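Local coordinates for protein putative aminotransferase (Actinomadura melliaura, PDB 4ZWV) that probably transfers an amino group to a sugar with the help of pyridoxal 5'-phosphate, in the making of the aminopentose of the indolocarbazole AT2433, at residues A[81-92]-A[321-330]; A[94-102]-A[114-124]. All coordinates share one frame; numbering follows the deposited sequence. Where two conformers were deposited one is given.

Both contacts sit round one edge of the mixed sheet, where strand 97-100 forms one border of the sheet within this chain, and the helix of 81-92 runs on into that strand. Contact 1 is buried: a distant loop, 321-330, closes over the start of the helix beside the cofactor pocket and the second subunit, and neutral amides, a histidine-carboxylate pair and a tryptophan do the work. Contact 2 lies farther from the centre of the chain, is partly buried and touches no other subunit; charged side chains dominate it, with carboxylates holding lysine and arginine and one backbone carbonyl also holding the lysine. Trp100 joins the two, packing on Asn88 and Asp325 of contact 1.

Contact 1 (A[81-92]-A[321-330]); sequences PLTFEATNWAIL and SRRNDEHSCV
Loop 321-330 runs past the start of helix 85-92 and is pinned there through its backbone, Asn324 N giving a nearly straight bond of 2.9 Å to Pro81 O. The Asn324 side chain then reaches the helix: its OD1 accepts from Asn88 ND2 at 2.8 Å, the two amides standing almost perpendicular (89°), while its ND2 makes a weak bond to Thr83 O and another to Arg322 O, which fixes the flip of the amide. Asn88 ND2 also serves Thr80 O, and its OD1 is bonded to Ser79. In this PLP-dependent aminotransferase fold the helix begins beside the cofactor pocket; Phe84 lies about 5 Å, side chain to side chain, from Thr58 and His164, which bind pyridoxal phosphate when it is present, though none is bound to this chain. The Glu85 chain folds about its CB-CG bond (chi2 81°), bringing its carboxylate back to the loop, where His327 NE2 meets the anti lone pair of OE2 at 2.8 Å, in the plane of the imidazole. Tyr230 of the second subunit shares that oxygen. Farther along, Cys329 SG approaches the six-membered ring of Trp89 obliquely, 4.0 Å from its centroid, and Val330 CG1 touches Leu92 CD1 at 3.8 Å.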
# COMPACT_ATOMS: atom_id res chain seq x y z
N PRO A 81 5.74 -21.22 -7.58
CA PRO A 81 5.90 -20.10 -8.50
C PRO A 81 4.72 -19.91 -9.44
O PRO A 81 4.70 -18.91 -10.16
CB PRO A 81 7.16 -20.46 -9.29
CG PRO A 81 7.23 -21.94 -9.24
CD PRO A 81 6.55 -22.39 -7.96
N LEU A 82 3.75 -20.82 -9.43
CA LEU A 82 2.58 -20.68 -10.28
C LEU A 82 1.54 -19.87 -9.52
O LEU A 82 0.57 -20.39 -8.97
CB LEU A 82 2.04 -22.05 -10.70
CG LEU A 82 0.91 -21.97 -11.73
CD1 LEU A 82 1.41 -21.35 -13.02
CD2 LEU A 82 0.32 -23.35 -12.00
N THR A 83 1.77 -18.56 -9.50
CA THR A 83 0.86 -17.64 -8.85
C THR A 83 1.15 -16.24 -9.37
O THR A 83 2.07 -16.05 -10.17
CB THR A 83 0.98 -17.68 -7.31
OG1 THR A 83 0.02 -16.80 -6.72
CG2 THR A 83 2.38 -17.29 -6.87
N PHE A 84 0.35 -15.28 -8.92
CA PHE A 84 0.60 -13.88 -9.27
C PHE A 84 1.81 -13.44 -8.45
O PHE A 84 2.03 -13.91 -7.33
CB PHE A 84 -0.62 -13.00 -8.98
CG PHE A 84 -0.41 -11.56 -9.33
CD1 PHE A 84 -0.12 -11.19 -10.64
CD2 PHE A 84 -0.50 -10.57 -8.36
CE1 PHE A 84 0.07 -9.86 -10.98
CE2 PHE A 84 -0.31 -9.24 -8.69
CZ PHE A 84 -0.02 -8.89 -10.01
N GLU A 85 2.60 -12.53 -9.02
CA GLU A 85 3.88 -12.16 -8.42
C GLU A 85 3.76 -11.64 -6.99
O GLU A 85 4.68 -11.82 -6.18
CB GLU A 85 4.59 -11.11 -9.28
CG GLU A 85 5.32 -11.68 -10.51
CD GLU A 85 4.40 -11.95 -11.70
OE1 GLU A 85 3.17 -11.76 -11.60
OE2 GLU A 85 4.94 -12.32 -12.77
N ALA A 86 2.64 -11.00 -6.67
CA ALA A 86 2.43 -10.47 -5.32
C ALA A 86 2.67 -11.50 -4.22
O ALA A 86 3.24 -11.17 -3.18
CB ALA A 86 1.01 -9.92 -5.18
N THR A 87 2.24 -12.74 -4.45
CA THR A 87 2.38 -13.79 -3.46
C THR A 87 3.83 -13.93 -3.02
O THR A 87 4.16 -14.00 -1.84
CB THR A 87 1.92 -15.15 -4.02
OG1 THR A 87 0.58 -15.02 -4.53
CG2 THR A 87 1.96 -16.22 -2.93
N ASN A 88 4.70 -13.94 -4.01
CA ASN A 88 6.10 -14.20 -3.76
C ASN A 88 6.91 -12.95 -3.49
O ASN A 88 7.87 -12.99 -2.71
CB ASN A 88 6.67 -14.99 -4.93
CG ASN A 88 6.11 -16.38 -4.96
OD1 ASN A 88 6.14 -17.05 -3.94
ND2 ASN A 88 5.51 -16.80 -6.08
N TRP A 89 6.54 -11.82 -4.08
CA TRP A 89 7.29 -10.62 -3.78
C TRP A 89 7.04 -10.15 -2.35
O TRP A 89 7.93 -9.54 -1.74
CB TRP A 89 6.97 -9.51 -4.77
CG TRP A 89 7.40 -9.73 -6.24
CD1 TRP A 89 7.17 -8.86 -7.26
CD2 TRP A 89 8.11 -10.86 -6.84
NE1 TRP A 89 7.67 -9.34 -8.44
CE2 TRP A 89 8.25 -10.56 -8.21
CE3 TRP A 89 8.64 -12.07 -6.35
CZ2 TRP A 89 8.90 -11.43 -9.11
CZ3 TRP A 89 9.28 -12.94 -7.25
CH2 TRP A 89 9.40 -12.61 -8.61
N ALA A 90 5.87 -10.45 -1.80
CA ALA A 90 5.62 -10.17 -0.38
C ALA A 90 6.64 -10.87 0.51
O ALA A 90 7.08 -10.30 1.52
CB ALA A 90 4.20 -10.59 0.00
N ILE A 91 7.02 -12.09 0.14
CA ILE A 91 8.04 -12.84 0.88
C ILE A 91 9.39 -12.13 0.84
O ILE A 91 10.05 -11.99 1.87
CB ILE A 91 8.20 -14.28 0.32
CG1 ILE A 91 6.88 -15.04 0.46
CG2 ILE A 91 9.35 -15.01 1.04
CD1 ILE A 91 6.86 -16.36 -0.34
N LEU A 92 9.79 -11.68 -0.35
CA LEU A 92 11.07 -11.00 -0.50
C LEU A 92 11.08 -9.67 0.27
O LEU A 92 12.08 -9.33 0.90
CB LEU A 92 11.39 -10.77 -1.98
CG LEU A 92 11.47 -12.06 -2.80
CD1 LEU A 92 11.78 -11.75 -4.25
CD2 LEU A 92 12.51 -12.99 -2.21
N SER A 321 -0.15 -15.19 -15.12
CA SER A 321 1.19 -14.65 -14.88
C SER A 321 2.25 -15.57 -15.48
O SER A 321 1.98 -16.74 -15.76
CB SER A 321 1.45 -14.48 -13.38
OG SER A 321 0.77 -13.36 -12.85
N ARG A 322 3.45 -15.04 -15.65
CA ARG A 322 4.62 -15.88 -15.92
C ARG A 322 4.97 -16.64 -14.64
O ARG A 322 4.86 -16.09 -13.55
CB ARG A 322 5.80 -15.02 -16.39
CG ARG A 322 7.04 -15.82 -16.74
CD ARG A 322 8.20 -14.91 -17.13
NE ARG A 322 9.33 -15.70 -17.62
CZ ARG A 322 10.41 -15.20 -18.21
NH1 ARG A 322 10.51 -13.90 -18.40
NH2 ARG A 322 11.38 -16.01 -18.60
N ARG A 323 5.37 -17.91 -14.76
CA ARG A 323 5.84 -18.62 -13.57
C ARG A 323 6.95 -17.80 -12.89
O ARG A 323 7.90 -17.37 -13.55
CB ARG A 323 6.33 -20.04 -13.92
CG ARG A 323 7.42 -20.11 -14.99
CD ARG A 323 7.76 -21.57 -15.35
NE ARG A 323 8.50 -22.25 -14.29
CZ ARG A 323 8.87 -23.52 -14.35
NH1 ARG A 323 8.55 -24.25 -15.42
NH2 ARG A 323 9.54 -24.07 -13.35
N ASN A 324 6.80 -17.54 -11.58
CA ASN A 324 7.59 -16.49 -10.94
C ASN A 324 9.07 -16.86 -10.81
O ASN A 324 9.93 -15.98 -10.68
CB ASN A 324 7.06 -16.16 -9.53
CG ASN A 324 5.63 -15.61 -9.52
OD1 ASN A 324 5.11 -15.33 -8.44
ND2 ASN A 324 4.99 -15.47 -10.67
N ASP A 325 9.35 -18.16 -10.83
CA ASP A 325 10.73 -18.63 -10.65
C ASP A 325 11.60 -18.34 -11.86
O ASP A 325 12.82 -18.48 -11.78
CB ASP A 325 10.75 -20.14 -10.31
CG ASP A 325 10.12 -21.02 -11.40
OD1 ASP A 325 9.16 -20.60 -12.07
OD2 ASP A 325 10.60 -22.17 -11.57
N GLU A 326 11.00 -17.91 -12.97
CA GLU A 326 11.77 -17.55 -14.17
C GLU A 326 12.25 -16.09 -14.18
O GLU A 326 13.05 -15.71 -15.04
CB GLU A 326 10.94 -17.83 -15.43
CG GLU A 326 10.88 -19.31 -15.80
CD GLU A 326 10.18 -19.57 -17.12
OE1 GLU A 326 9.66 -18.63 -17.74
OE2 GLU A 326 10.15 -20.75 -17.55
N HIS A 327 11.74 -15.27 -13.27
CA HIS A 327 12.14 -13.86 -13.25
C HIS A 327 13.59 -13.69 -12.82
O HIS A 327 14.07 -14.38 -11.91
CB HIS A 327 11.23 -13.07 -12.32
CG HIS A 327 9.84 -12.89 -12.85
ND1 HIS A 327 9.59 -12.40 -14.11
CD2 HIS A 327 8.63 -13.15 -12.30
CE1 HIS A 327 8.28 -12.35 -14.31
NE2 HIS A 327 7.68 -12.79 -13.22
N SER A 328 14.28 -12.74 -13.45
CA SER A 328 15.71 -12.62 -13.21
C SER A 328 15.98 -12.16 -11.77
O SER A 328 17.04 -12.46 -11.23
CB SER A 328 16.36 -11.70 -14.24
OG SER A 328 15.85 -10.39 -14.18
N CYS A 329 15.03 -11.48 -11.13
CA CYS A 329 15.23 -11.05 -9.75
C CYS A 329 15.35 -12.23 -8.77
O CYS A 329 15.81 -12.05 -7.64
CB CYS A 329 14.10 -10.11 -9.29
SG CYS A 329 12.47 -10.88 -9.08
N VAL A 330 14.95 -13.43 -9.19
CA VAL A 330 15.07 -14.59 -8.31
C VAL A 330 15.89 -15.70 -8.99
O VAL A 330 15.74 -16.88 -8.67
CB VAL A 330 13.67 -15.13 -7.87
CG1 VAL A 330 13.06 -14.21 -6.81
CG2 VAL A 330 12.72 -15.30 -9.07
O HOH W 1 2.25 -17.94 -12.67
O HOH W 2 1.38 -11.06 -13.80

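Contact 2 (A[94-102]-A[114-124]); sequences DGRRITWVD and DLERKISPATR
Strand 97-100 and helix 114-118 run at 132° to each other, their axes 10.2 Å apart at closest, and the segments come closest at Val101 and Leu115, with CA atoms 5.9 Å apart. This is the edge of the mixed sheet of the aminotransferase fold: the helix leads through a type I turn, Ser120 to Thr123, into strand 123-129, which is separated from strand 97-100 by strand 76-79, all three parallel. Leu115 packs against Leu78 of that middle strand, and Val101 CG1 touches Leu115 CB at 4.1 Å.

Polar bonds tie the end of the edge strand to the helix. Lys118 stretches out beyond CG and delivers NZ to Trp100 O at 2.9 Å. The same ammonium reaches the syn lone pair of Asp114 OD2, one turn back along the helix. Asp114, with CG anti to its N (chi1 -165°), turns this oxygen toward the strand as well, and Asp102 N meets it on the anti side at 2.8 Å. Two donors thus grip OD2, while OD1 takes Arg117 NH2; the nearby positive charges would probably keep the carboxylate ionised. Asp102 turns its own carboxylate elsewhere, to the backbone N of Gly339 and Leu340.

At the other end, two arginines stack. The guanidinium of Arg96 lies flat on that of Arg124, which has a further polar partner in Arg74; centres are 3.4 Å apart and planes 12° from parallel. Acidic groups probably offset the repulsion: Glu72 forms a salt bridge with Arg96 NH1, and Asp94 OD2 takes Arg96 NE in a straight bond of 2.8 Å, approached from above the carboxylate plane. A water links the second arginine to the same aspartate, accepting from Arg124 NE and probably donating to Asp94 OD2, 2.7 Å from each.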
# COMPACT_ATOMS: atom_id res chain seq x y z
N ASP A 94 9.48 -9.05 2.89
CA ASP A 94 9.51 -9.40 4.31
C ASP A 94 10.92 -9.78 4.76
O ASP A 94 11.15 -10.04 5.94
CB ASP A 94 8.54 -10.56 4.58
CG ASP A 94 8.29 -10.79 6.07
OD1 ASP A 94 7.79 -9.87 6.75
OD2 ASP A 94 8.58 -11.92 6.55
N GLY A 95 11.88 -9.80 3.82
CA GLY A 95 13.26 -10.11 4.14
C GLY A 95 13.58 -11.59 4.22
O GLY A 95 14.62 -11.98 4.76
N ARG A 96 12.71 -12.42 3.64
CA ARG A 96 12.89 -13.88 3.71
C ARG A 96 13.34 -14.48 2.39
O ARG A 96 13.37 -13.81 1.36
CB ARG A 96 11.59 -14.57 4.16
CG ARG A 96 10.89 -13.87 5.30
CD ARG A 96 11.75 -13.73 6.54
NE ARG A 96 11.04 -12.88 7.50
CZ ARG A 96 11.52 -12.53 8.69
NH1 ARG A 96 12.69 -12.98 9.11
NH2 ARG A 96 10.79 -11.74 9.47
N ARG A 97 13.66 -15.76 2.44
CA ARG A 97 14.10 -16.51 1.27
C ARG A 97 13.00 -17.46 0.78
O ARG A 97 12.41 -18.19 1.57
CB ARG A 97 15.36 -17.29 1.65
CG ARG A 97 15.75 -18.42 0.76
CD ARG A 97 17.10 -18.98 1.19
NE ARG A 97 17.09 -19.55 2.54
CZ ARG A 97 16.91 -20.84 2.79
NH1 ARG A 97 16.72 -21.69 1.79
NH2 ARG A 97 16.92 -21.29 4.04
N ILE A 98 12.71 -17.43 -0.52
CA ILE A 98 11.69 -18.31 -1.09
C ILE A 98 12.31 -19.67 -1.39
O ILE A 98 13.37 -19.75 -2.01
CB ILE A 98 11.10 -17.75 -2.39
CG1 ILE A 98 10.46 -16.38 -2.16
CG2 ILE A 98 10.06 -18.70 -2.96
CD1 ILE A 98 10.13 -15.64 -3.45
N THR A 99 11.65 -20.74 -0.95
CA THR A 99 12.00 -22.08 -1.40
C THR A 99 10.82 -22.56 -2.23
O THR A 99 9.70 -22.72 -1.73
CB THR A 99 12.27 -23.04 -0.25
OG1 THR A 99 13.45 -22.62 0.45
CG2 THR A 99 12.48 -24.46 -0.77
N TRP A 100 11.07 -22.77 -3.53
CA TRP A 100 9.99 -23.12 -4.44
C TRP A 100 9.48 -24.54 -4.20
O TRP A 100 10.26 -25.47 -4.01
CB TRP A 100 10.42 -23.02 -5.90
CG TRP A 100 10.83 -21.66 -6.36
CD1 TRP A 100 12.03 -21.31 -6.90
CD2 TRP A 100 10.02 -20.47 -6.36
NE1 TRP A 100 12.04 -19.97 -7.21
CE2 TRP A 100 10.82 -19.43 -6.90
CE3 TRP A 100 8.72 -20.17 -5.94
CZ2 TRP A 100 10.35 -18.12 -7.04
CZ3 TRP A 100 8.25 -18.87 -6.08
CH2 TRP A 100 9.06 -17.86 -6.63
N VAL A 101 8.15 -24.67 -4.22
CA VAL A 101 7.48 -25.96 -4.17
C VAL A 101 6.85 -26.22 -5.54
O VAL A 101 6.32 -25.29 -6.18
CB VAL A 101 6.41 -25.99 -3.07
CG1 VAL A 101 5.77 -27.38 -2.94
CG2 VAL A 101 7.03 -25.58 -1.73
N ASP A 102 6.91 -27.47 -5.96
CA ASP A 102 6.41 -27.87 -7.27
C ASP A 102 4.89 -27.80 -7.31
O ASP A 102 4.22 -27.59 -6.29
CB ASP A 102 6.88 -29.28 -7.59
CG ASP A 102 7.05 -29.54 -9.09
OD1 ASP A 102 6.56 -28.74 -9.91
OD2 ASP A 102 7.69 -30.56 -9.41
N ASP A 114 5.65 -32.67 -2.46
CA ASP A 114 6.88 -31.89 -2.57
C ASP A 114 7.00 -30.94 -1.38
O ASP A 114 8.08 -30.75 -0.84
CB ASP A 114 6.91 -31.12 -3.89
CG ASP A 114 8.29 -30.58 -4.23
OD1 ASP A 114 9.28 -31.35 -4.13
OD2 ASP A 114 8.40 -29.39 -4.59
N LEU A 115 5.87 -30.37 -0.97
CA LEU A 115 5.86 -29.52 0.22
C LEU A 115 6.42 -30.26 1.43
O LEU A 115 7.32 -29.76 2.10
CB LEU A 115 4.44 -29.03 0.53
CG LEU A 115 4.36 -28.30 1.87
CD1 LEU A 115 5.15 -27.00 1.84
CD2 LEU A 115 2.92 -28.04 2.23
N GLU A 116 5.90 -31.45 1.68
CA GLU A 116 6.33 -32.17 2.87
C GLU A 116 7.83 -32.49 2.82
O GLU A 116 8.53 -32.40 3.85
CB GLU A 116 5.51 -33.45 3.08
CG GLU A 116 5.93 -34.16 4.36
CD GLU A 116 4.87 -35.08 4.93
OE1 GLU A 116 3.94 -35.48 4.20
OE2 GLU A 116 4.98 -35.41 6.14
N ARG A 117 8.34 -32.81 1.64
CA ARG A 117 9.77 -33.09 1.49
C ARG A 117 10.64 -31.86 1.74
O ARG A 117 11.82 -31.98 2.10
CB ARG A 117 10.07 -33.64 0.10
CG ARG A 117 9.55 -35.05 -0.15
CD ARG A 117 10.10 -35.61 -1.45
NE ARG A 117 9.78 -34.78 -2.60
CZ ARG A 117 8.77 -35.03 -3.45
NH1 ARG A 117 7.99 -36.09 -3.28
NH2 ARG A 117 8.57 -34.21 -4.47
N LYS A 118 10.08 -30.67 1.56
CA LYS A 118 10.89 -29.45 1.61
C LYS A 118 10.80 -28.68 2.92
O LYS A 118 11.55 -27.73 3.14
CB LYS A 118 10.54 -28.55 0.43
CG LYS A 118 11.13 -29.09 -0.87
CD LYS A 118 10.63 -28.33 -2.08
CE LYS A 118 11.44 -28.73 -3.31
NZ LYS A 118 10.83 -28.21 -4.56
N ILE A 119 9.89 -29.07 3.80
CA ILE A 119 9.87 -28.48 5.14
C ILE A 119 11.18 -28.84 5.84
O ILE A 119 11.63 -29.99 5.79
CB ILE A 119 8.66 -28.96 5.95
CG1 ILE A 119 7.38 -28.40 5.33
CG2 ILE A 119 8.78 -28.54 7.42
CD1 ILE A 119 6.12 -28.98 5.94
N SER A 120 11.82 -27.84 6.44
CA SER A 120 13.16 -28.01 6.99
C SER A 120 13.27 -27.23 8.30
O SER A 120 12.35 -26.48 8.65
CB SER A 120 14.21 -27.54 5.99
OG SER A 120 14.29 -26.13 5.96
N PRO A 121 14.40 -27.39 9.02
CA PRO A 121 14.59 -26.56 10.21
C PRO A 121 14.57 -25.06 9.93
O PRO A 121 14.38 -24.29 10.86
CB PRO A 121 15.97 -27.01 10.72
CG PRO A 121 16.09 -28.42 10.27
CD PRO A 121 15.42 -28.45 8.92
N ALA A 122 14.73 -24.65 8.67
CA ALA A 122 14.69 -23.23 8.32
C ALA A 122 13.30 -22.72 7.95
O ALA A 122 13.13 -21.52 7.72
CB ALA A 122 15.65 -22.94 7.17
N THR A 123 12.31 -23.60 7.89
CA THR A 123 10.98 -23.20 7.43
C THR A 123 10.26 -22.29 8.40
O THR A 123 9.99 -22.66 9.55
CB THR A 123 10.09 -24.41 7.16
OG1 THR A 123 10.73 -25.25 6.19
CG2 THR A 123 8.75 -23.96 6.61
N ARG A 124 9.96 -21.09 7.93
CA ARG A 124 9.26 -20.12 8.71
C ARG A 124 7.74 -20.21 8.54
O ARG A 124 6.96 -20.14 9.49
CB ARG A 124 9.76 -18.74 8.27
CG ARG A 124 9.09 -17.57 8.89
CD ARG A 124 9.77 -16.27 8.45
NE ARG A 124 9.45 -15.24 9.42
CZ ARG A 124 10.11 -15.06 10.55
NH1 ARG A 124 9.72 -14.12 11.39
NH2 ARG A 124 11.17 -15.82 10.84
O HOH W 3 7.54 -13.61 8.40